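Local coordinates for putative metal resistance protein (Proteus mirabilis, PDB 6C29), which probably takes part in protein-disulfide reduction as a membrane protein, here represented by its N-terminal periplasmic part of tandem immunoglobulin-fold domains that primes the isomerase ScsC, at residues A[106-111]-A[120-125]; A[149-154]-A[237-242]. All coordinates share one frame; numbering follows the deposited sequence.

Interaction 1 (A[106-111]-A[120-125]); sequences NGVLTL and LTDYSL
Gly-107 with Leu-125 and Leu-111 with Thr-121 are the outer hydrogen-bonded pairs of this part of the antiparallel hairpin 104-114/118-128. It belongs to the first of the tandem immunoglobulin-fold domains, the DsbD N-terminal family region. The strand directions make an angle of 158°, with the axes 4.5 Å apart at closest. Three hydrogen-bonded pairs, centred on Leu-109 and Tyr-123, give six backbone bonds.

The two faces differ. On one, the Thr-110 and Asp-122 side chains run next to each other in the same direction. Asp-122 CG is anti to its carbonyl carbon (chi1 -77°). Thr-110 OG1 donates to Asp-122 OD1 at 2.8 Å, on the syn side and 34° out of the carboxylate plane. Val-108 CG1 packs on Asp-122 CG at 3.8 Å.

Leu-109, Leu-111, Thr-121, Tyr-123 and Leu-125 occupy the other face. Leu-111 CD2 approaches Tyr-123 CE1 obliquely, at 3.8 Å. Leu-109 CB meets Leu-125 CD1 at 4.1 Å. Strand 16-24 packs here, with Ala-16 and Val-18 touching both Leu-111 and Tyr-123.

The hairpin is thus amphipathic. One face is buried and mostly apolar, with the Thr-121 hydroxyl held by Asn-13 and a water. The other carries a hydroxyl-carboxylate bond that may steady the aspartate's charge.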
ATOM      1  N   ASN A 106      -8.716   0.412  20.735  1.00 17.79           N
ATOM      2  CA  ASN A 106      -7.631  -0.486  21.024  1.00 18.25           C
ATOM      3  C   ASN A 106      -7.468  -1.405  19.869  1.00 19.65           C
ATOM      4  O   ASN A 106      -8.456  -1.945  19.373  1.00 22.62           O
ATOM      5  CB  ASN A 106      -7.898  -1.283  22.297  1.00 24.86           C
ATOM      6  CG  ASN A 106      -8.308  -0.402  23.436  1.00 32.06           C
ATOM      7  OD1 ASN A 106      -9.497  -0.225  23.719  1.00 33.29           O
ATOM      8  ND2 ASN A 106      -7.326   0.212  24.065  1.00 32.92           N
ATOM      9  N   GLY A 107      -6.239  -1.561  19.414  1.00 19.18           N
ATOM     10  CA  GLY A 107      -5.988  -2.474  18.314  1.00 18.45           C
ATOM     11  C   GLY A 107      -4.615  -3.106  18.424  1.00 15.50           C
ATOM     12  O   GLY A 107      -3.777  -2.699  19.217  1.00 17.88           O
ATOM     13  N   VAL A 108      -4.400  -4.143  17.631  1.00 14.94           N
ATOM     14  CA  VAL A 108      -3.095  -4.761  17.520  1.00 15.39           C
ATOM     15  C   VAL A 108      -2.641  -4.671  16.074  1.00 13.01           C
ATOM     16  O   VAL A 108      -3.290  -5.194  15.164  1.00 13.78           O
ATOM     17  CB  VAL A 108      -3.123  -6.212  17.962  1.00 15.69           C
ATOM     18  CG1 VAL A 108      -1.761  -6.852  17.717  1.00 17.03           C
ATOM     19  CG2 VAL A 108      -3.529  -6.295  19.434  1.00 17.06           C
ATOM     20  N   LEU A 109      -1.550  -3.956  15.860  1.00 12.26           N
ATOM     21  CA  LEU A 109      -0.887  -3.874  14.574  1.00 12.35           C
ATOM     22  C   LEU A 109       0.065  -5.050  14.441  1.00 11.83           C
ATOM     23  O   LEU A 109       0.986  -5.170  15.251  1.00 12.38           O
ATOM     24  CB  LEU A 109      -0.094  -2.570  14.449  1.00 12.05           C
ATOM     25  CG  LEU A 109       0.920  -2.470  13.311  1.00 13.78           C
ATOM     26  CD1 LEU A 109       0.228  -2.399  11.965  1.00 13.93           C
ATOM     27  CD2 LEU A 109       1.835  -1.261  13.539  1.00 17.73           C
ATOM     28  N   THR A 110      -0.121  -5.902  13.429  1.00 11.35           N
ATOM     29  CA  THR A 110       0.878  -6.902  13.077  1.00 13.35           C
ATOM     30  C   THR A 110       1.725  -6.283  11.981  1.00 13.18           C
ATOM     31  O   THR A 110       1.298  -6.181  10.813  1.00 14.24           O
ATOM     32  CB  THR A 110       0.258  -8.200  12.631  1.00 14.16           C
ATOM     33  OG1 THR A 110      -0.562  -8.725  13.704  1.00 14.49           O
ATOM     34  CG2 THR A 110       1.367  -9.210  12.238  1.00 16.75           C
ATOM     35  N   LEU A 111       2.891  -5.790  12.371  1.00 11.27           N
ATOM     36  CA  LEU A 111       3.789  -5.127  11.451  1.00 10.98           C
ATOM     37  C   LEU A 111       4.733  -6.122  10.840  1.00 12.34           C
ATOM     38  O   LEU A 111       5.421  -6.867  11.544  1.00 13.43           O
ATOM     39  CB  LEU A 111       4.600  -4.039  12.150  1.00 12.02           C
ATOM     40  CG  LEU A 111       5.558  -3.275  11.232  1.00 12.98           C
ATOM     41  CD1 LEU A 111       4.805  -2.415  10.255  1.00 14.75           C
ATOM     42  CD2 LEU A 111       6.461  -2.407  12.118  1.00 12.89           C
ATOM     43  N   LEU A 120       7.370 -10.719  11.650  1.00 11.44           N
ATOM     44  CA  LEU A 120       6.068 -10.221  12.099  1.00 11.35           C
ATOM     45  C   LEU A 120       6.139  -9.837  13.564  1.00 12.43           C
ATOM     46  O   LEU A 120       6.551 -10.652  14.410  1.00 14.34           O
ATOM     47  CB  LEU A 120       4.992 -11.283  11.873  1.00 13.96           C
ATOM     48  CG  LEU A 120       4.911 -11.824  10.451  1.00 20.33           C
ATOM     49  CD1 LEU A 120       3.946 -12.968  10.385  1.00 24.66           C
ATOM     50  CD2 LEU A 120       4.484 -10.734   9.505  1.00 24.89           C
ATOM     51  N   THR A 121       5.761  -8.597  13.867  1.00 11.25           N
ATOM     52  CA  THR A 121       5.819  -8.042  15.219  1.00 11.48           C
ATOM     53  C   THR A 121       4.466  -7.432  15.550  1.00 11.71           C
ATOM     54  O   THR A 121       3.940  -6.664  14.764  1.00 11.20           O
ATOM     55  CB  THR A 121       6.915  -6.966  15.347  1.00 11.91           C
ATOM     56  OG1 THR A 121       8.155  -7.479  14.844  1.00 14.50           O
ATOM     57  CG2 THR A 121       7.099  -6.440  16.825  1.00 14.09           C
ATOM     58  N   ASP A 122       3.940  -7.722  16.731  1.00 12.61           N
ATOM     59  CA  ASP A 122       2.684  -7.127  17.189  1.00 13.13           C
ATOM     60  C   ASP A 122       2.927  -5.891  18.048  1.00 13.28           C
ATOM     61  O   ASP A 122       3.725  -5.938  18.982  1.00 15.46           O
ATOM     62  CB  ASP A 122       1.873  -8.134  17.981  1.00 16.00           C
ATOM     63  CG  ASP A 122       1.179  -9.154  17.100  1.00 18.26           C
ATOM     64  OD1 ASP A 122       1.214  -9.026  15.860  1.00 17.60           O
ATOM     65  OD2 ASP A 122       0.558 -10.088  17.665  1.00 21.84           O
ATOM     66  N   TYR A 123       2.218  -4.809  17.750  1.00 12.99           N
ATOM     67  CA  TYR A 123       2.236  -3.571  18.524  1.00 13.86           C
ATOM     68  C   TYR A 123       0.835  -3.280  19.031  1.00 14.30           C
ATOM     69  O   TYR A 123      -0.104  -3.252  18.246  1.00 15.12           O
ATOM     70  CB  TYR A 123       2.743  -2.396  17.668  1.00 13.10           C
ATOM     71  CG  TYR A 123       4.179  -2.526  17.255  1.00 12.20           C
ATOM     72  CD1 TYR A 123       4.545  -3.253  16.145  1.00 11.71           C
ATOM     73  CD2 TYR A 123       5.190  -1.908  17.970  1.00 11.82           C
ATOM     74  CE1 TYR A 123       5.866  -3.393  15.774  1.00 12.35           C
ATOM     75  CE2 TYR A 123       6.499  -2.048  17.609  1.00 12.26           C
ATOM     76  CZ  TYR A 123       6.841  -2.773  16.501  1.00 12.99           C
ATOM     77  OH  TYR A 123       8.150  -2.936  16.117  1.00 15.75           O
ATOM     78  N   SER A 124       0.679  -3.046  20.328  1.00 13.34           N
ATOM     79  CA  SER A 124      -0.626  -2.737  20.885  0.74 12.83           C
ATOM     80  C   SER A 124      -0.846  -1.241  20.845  1.00 14.46           C
ATOM     81  O   SER A 124      -0.067  -0.473  21.433  1.00 17.66           O
ATOM     82  CB  SER A 124      -0.737  -3.254  22.312  0.74 16.62           C
ATOM     83  OG  SER A 124      -0.703  -4.660  22.320  0.74 21.37           O
ATOM     84  N   LEU A 125      -1.883  -0.837  20.113  1.00 14.51           N
ATOM     85  CA  LEU A 125      -2.235   0.569  19.920  1.00 14.90           C
ATOM     86  C   LEU A 125      -3.426   0.883  20.816  1.00 15.64           C
ATOM     87  O   LEU A 125      -4.491   0.360  20.621  1.00 16.50           O
ATOM     88  CB  LEU A 125      -2.573   0.831  18.447  1.00 14.43           C
ATOM     89  CG  LEU A 125      -1.547   0.319  17.457  1.00 15.87           C
ATOM     90  CD1 LEU A 125      -2.083   0.590  16.047  1.00 17.84           C
ATOM     91  CD2 LEU A 125      -0.187   0.984  17.706  1.00 14.53           C
TER
HETATM   92  O   HOH W   1       8.185  -6.572  12.189  1.00 13.36           O

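Interaction 2 (A[149-154]-A[237-242]); sequences PVTSGL and SRQVND
Arg-238 reaches across to the loop 149-154, where its guanidinium meets backbone carbonyls. The loop precedes strand 155-163. It touches the edge of strand 236-243, an outermost strand of a three-stranded sheet in the second immunoglobulin-fold domain, through one bridge, then curls round the Arg-238 side chain. The bridge joins Val-150 and Arg-238. Val-150 N donates to Ser-237 O at 3.0 Å, and Gln-239 N donates to Val-150 O at 2.8 Å.

The Arg-238 chain leaves with CG anti to the backbone N and bends at chi2 (67°), which places CD 3.4 Å from Val-150 O. The flat group beyond is held at its edge. NH1 bonds to Gly-153 O, and NE donates to Gln-239 O of its own strand. Both acceptors lie within 5° of the guanidinium plane. Two bonds in that plane should limit rotation of the group. Thr-151 O sits over one face, 3.2 Å above the plane and offset toward the rim.

The Leu-154 and Arg-238 side chains pass alongside each other, running opposite ways, CB to CB 4.0 Å. On the other side of the strand, Pro-149 CB packs on Gln-239 CB. The Gln-239 amide turns away to Arg-47 and Ser-228, so a residue from the N-terminal half of the chain also meets this strand. Across the contact, Arg-238 NH1 donates to Gly-153 O over 2.9 Å, with an N-H...O angle of 161°.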
ATOM      1  N   PRO A 149      -2.023   7.245  -3.911  1.00 11.46           N
ATOM      2  CA  PRO A 149      -2.463   7.352  -5.302  1.00 10.77           C
ATOM      3  C   PRO A 149      -3.912   7.820  -5.444  1.00 11.60           C
ATOM      4  O   PRO A 149      -4.746   7.529  -4.594  1.00 12.97           O
ATOM      5  CB  PRO A 149      -2.275   5.943  -5.824  1.00  8.75           C
ATOM      6  CG  PRO A 149      -1.197   5.329  -4.968  1.00 10.91           C
ATOM      7  CD  PRO A 149      -1.558   5.892  -3.611  1.00 11.40           C
ATOM      8  N   VAL A 150      -4.181   8.599  -6.490  1.00 10.90           N
ATOM      9  CA  VAL A 150      -5.535   9.071  -6.789  1.00 11.75           C
ATOM     10  C   VAL A 150      -6.103   8.335  -7.975  1.00 11.72           C
ATOM     11  O   VAL A 150      -5.393   7.641  -8.664  1.00 11.53           O
ATOM     12  CB  VAL A 150      -5.561  10.579  -7.019  1.00 13.08           C
ATOM     13  CG1 VAL A 150      -5.238  11.268  -5.678  1.00 14.59           C
ATOM     14  CG2 VAL A 150      -4.646  10.984  -8.094  1.00 12.98           C
ATOM     15  N   THR A 151      -7.412   8.463  -8.180  1.00 12.97           N
ATOM     16  CA  THR A 151      -8.090   7.608  -9.154  1.00 15.15           C
ATOM     17  C   THR A 151      -8.364   8.356 -10.454  1.00 14.71           C
ATOM     18  O   THR A 151      -9.064   7.863 -11.322  1.00 15.45           O
ATOM     19  CB  THR A 151      -9.422   7.077  -8.592  1.00 19.91           C
ATOM     20  OG1 THR A 151     -10.189   8.185  -8.123  1.00 21.26           O
ATOM     21  CG2 THR A 151      -9.154   6.082  -7.462  1.00 21.72           C
ATOM     22  N   SER A 152      -7.804   9.531 -10.606  1.00 14.90           N
ATOM     23  CA  SER A 152      -7.885  10.214 -11.890  1.00 19.71           C
ATOM     24  C   SER A 152      -6.565  10.878 -12.203  1.00 16.86           C
ATOM     25  O   SER A 152      -5.688  11.010 -11.331  1.00 16.52           O
ATOM     26  CB  SER A 152      -9.015  11.242 -11.920  1.00 28.03           C
ATOM     27  OG  SER A 152      -8.774  12.251 -10.977  1.00 27.39           O
ATOM     28  N   GLY A 153      -6.426  11.247 -13.467  1.00 16.84           N
ATOM     29  CA  GLY A 153      -5.239  11.876 -13.985  1.00 16.15           C
ATOM     30  C   GLY A 153      -4.190  10.865 -14.441  1.00 14.76           C
ATOM     31  O   GLY A 153      -4.320   9.636 -14.284  1.00 14.23           O
ATOM     32  N   LEU A 154      -3.132  11.435 -14.985  1.00 15.31           N
ATOM     33  CA  LEU A 154      -1.954  10.730 -15.525  1.00 15.40           C
ATOM     34  C   LEU A 154      -2.254   9.871 -16.749  1.00 16.34           C
ATOM     35  O   LEU A 154      -1.544  10.000 -17.747  1.00 19.84           O
ATOM     36  CB  LEU A 154      -1.253   9.870 -14.459  1.00 14.05           C
ATOM     37  CG  LEU A 154       0.134   9.359 -14.920  1.00 15.98           C
ATOM     38  CD1 LEU A 154       1.043  10.515 -15.306  1.00 21.53           C
ATOM     39  CD2 LEU A 154       0.764   8.482 -13.881  1.00 16.13           C
ATOM     40  N   SER A 237       0.902   9.932  -8.865  1.00 10.89           N
ATOM     41  CA  SER A 237       0.603   8.539  -8.651  0.55 10.97           C
ATOM     42  C   SER A 237      -0.860   8.260  -8.882  1.00 10.46           C
ATOM     43  O   SER A 237      -1.705   8.841  -8.215  1.00 10.95           O
ATOM     44  CB  SER A 237       0.989   8.157  -7.234  0.55 11.95           C
ATOM     45  OG  SER A 237       0.749   6.796  -6.998  0.55 11.11           O
ATOM     46  N   ARG A 238      -1.148   7.329  -9.790  1.00  8.86           N
ATOM     47  CA  ARG A 238      -2.502   6.991 -10.228  1.00  9.12           C
ATOM     48  C   ARG A 238      -2.814   5.533  -9.984  1.00  9.99           C
ATOM     49  O   ARG A 238      -2.094   4.645 -10.446  1.00 10.96           O
ATOM     50  CB  ARG A 238      -2.640   7.310 -11.728  1.00  9.74           C
ATOM     51  CG  ARG A 238      -3.850   6.745 -12.454  1.00 10.57           C
ATOM     52  CD  ARG A 238      -5.200   7.326 -12.030  1.00 12.46           C
ATOM     53  NE  ARG A 238      -6.303   6.520 -12.550  1.00 14.41           N
ATOM     54  CZ  ARG A 238      -6.901   6.725 -13.709  1.00 17.69           C
ATOM     55  NH1 ARG A 238      -6.555   7.731 -14.490  1.00 22.22           N
ATOM     56  NH2 ARG A 238      -7.866   5.914 -14.069  1.00 20.08           N
ATOM     57  N   GLN A 239      -3.914   5.312  -9.274  1.00  9.00           N
ATOM     58  CA  GLN A 239      -4.520   4.010  -9.082  1.00 10.17           C
ATOM     59  C   GLN A 239      -5.463   3.703 -10.232  1.00 10.96           C
ATOM     60  O   GLN A 239      -6.355   4.509 -10.535  1.00 10.96           O
ATOM     61  CB  GLN A 239      -5.269   4.012  -7.750  1.00 10.74           C
ATOM     62  CG  GLN A 239      -6.159   2.816  -7.545  1.00 13.46           C
ATOM     63  CD  GLN A 239      -5.395   1.528  -7.340  1.00 15.74           C
ATOM     64  OE1 GLN A 239      -4.396   1.481  -6.640  1.00 15.25           O
ATOM     65  NE2 GLN A 239      -5.870   0.462  -7.970  1.00 16.64           N
ATOM     66  N   VAL A 240      -5.244   2.565 -10.877  1.00 10.55           N
ATOM     67  CA  VAL A 240      -6.077   2.085 -11.965  1.00 10.72           C
ATOM     68  C   VAL A 240      -6.815   0.836 -11.522  1.00 11.52           C
ATOM     69  O   VAL A 240      -6.223  -0.091 -10.946  1.00 12.41           O
ATOM     70  CB  VAL A 240      -5.225   1.770 -13.179  1.00 11.80           C
ATOM     71  CG1 VAL A 240      -6.091   1.239 -14.295  1.00 11.79           C
ATOM     72  CG2 VAL A 240      -4.494   2.988 -13.647  1.00 13.35           C
ATOM     73  N   ASN A 241      -8.120   0.824 -11.790  1.00 12.57           N
ATOM     74  CA  ASN A 241      -8.967  -0.338 -11.567  1.00 14.54           C
ATOM     75  C   ASN A 241      -9.687  -0.682 -12.852  1.00 14.42           C
ATOM     76  O   ASN A 241     -10.487   0.098 -13.390  1.00 16.11           O
ATOM     77  CB  ASN A 241      -9.963  -0.105 -10.447  1.00 16.81           C
ATOM     78  CG  ASN A 241      -9.301  -0.027  -9.091  1.00 22.06           C
ATOM     79  OD1 ASN A 241      -8.964  -1.045  -8.474  1.00 28.91           O
ATOM     80  ND2 ASN A 241      -9.077   1.173  -8.646  1.00 18.97           N
ATOM     81  N   ASP A 242      -9.309  -1.832 -13.394  1.00 13.82           N
ATOM     82  CA  ASP A 242      -9.798  -2.279 -14.664  1.00 16.61           C
ATOM     83  C   ASP A 242      -9.944  -3.791 -14.636  1.00 15.38           C
ATOM     84  O   ASP A 242     -10.017  -4.379 -13.564  1.00 16.58           O
ATOM     85  CB  ASP A 242      -8.861  -1.808 -15.753  1.00 22.06           C
ATOM     86  CG  ASP A 242      -9.576  -1.580 -17.085  1.00 34.10           C
ATOM     87  OD1 ASP A 242     -10.069  -0.450 -17.324  1.00 41.85           O
ATOM     88  OD2 ASP A 242      -9.649  -2.528 -17.896  1.00 33.29           O
TER

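How the interactions relate
The two interactions follow each other along the chain. Their centres are 30 Å apart, on opposite sides of the chain's centre, and their nearest atoms are about 17 Å apart, so they do not touch. Each involves an outermost strand of a three-stranded antiparallel sheet, 118-128 in one and 236-243 in the other. Interaction 1 pairs two neighbours in sequence within the DsbD N-terminal family region. Interaction 2 joins parts 83 residues apart, setting the loop after helix 137-145 against a strand near the end of the chain. The interaction 1 hairpin carries two cysteines next to its turn, probably the redox pair. Interaction 2 lies in the other domain.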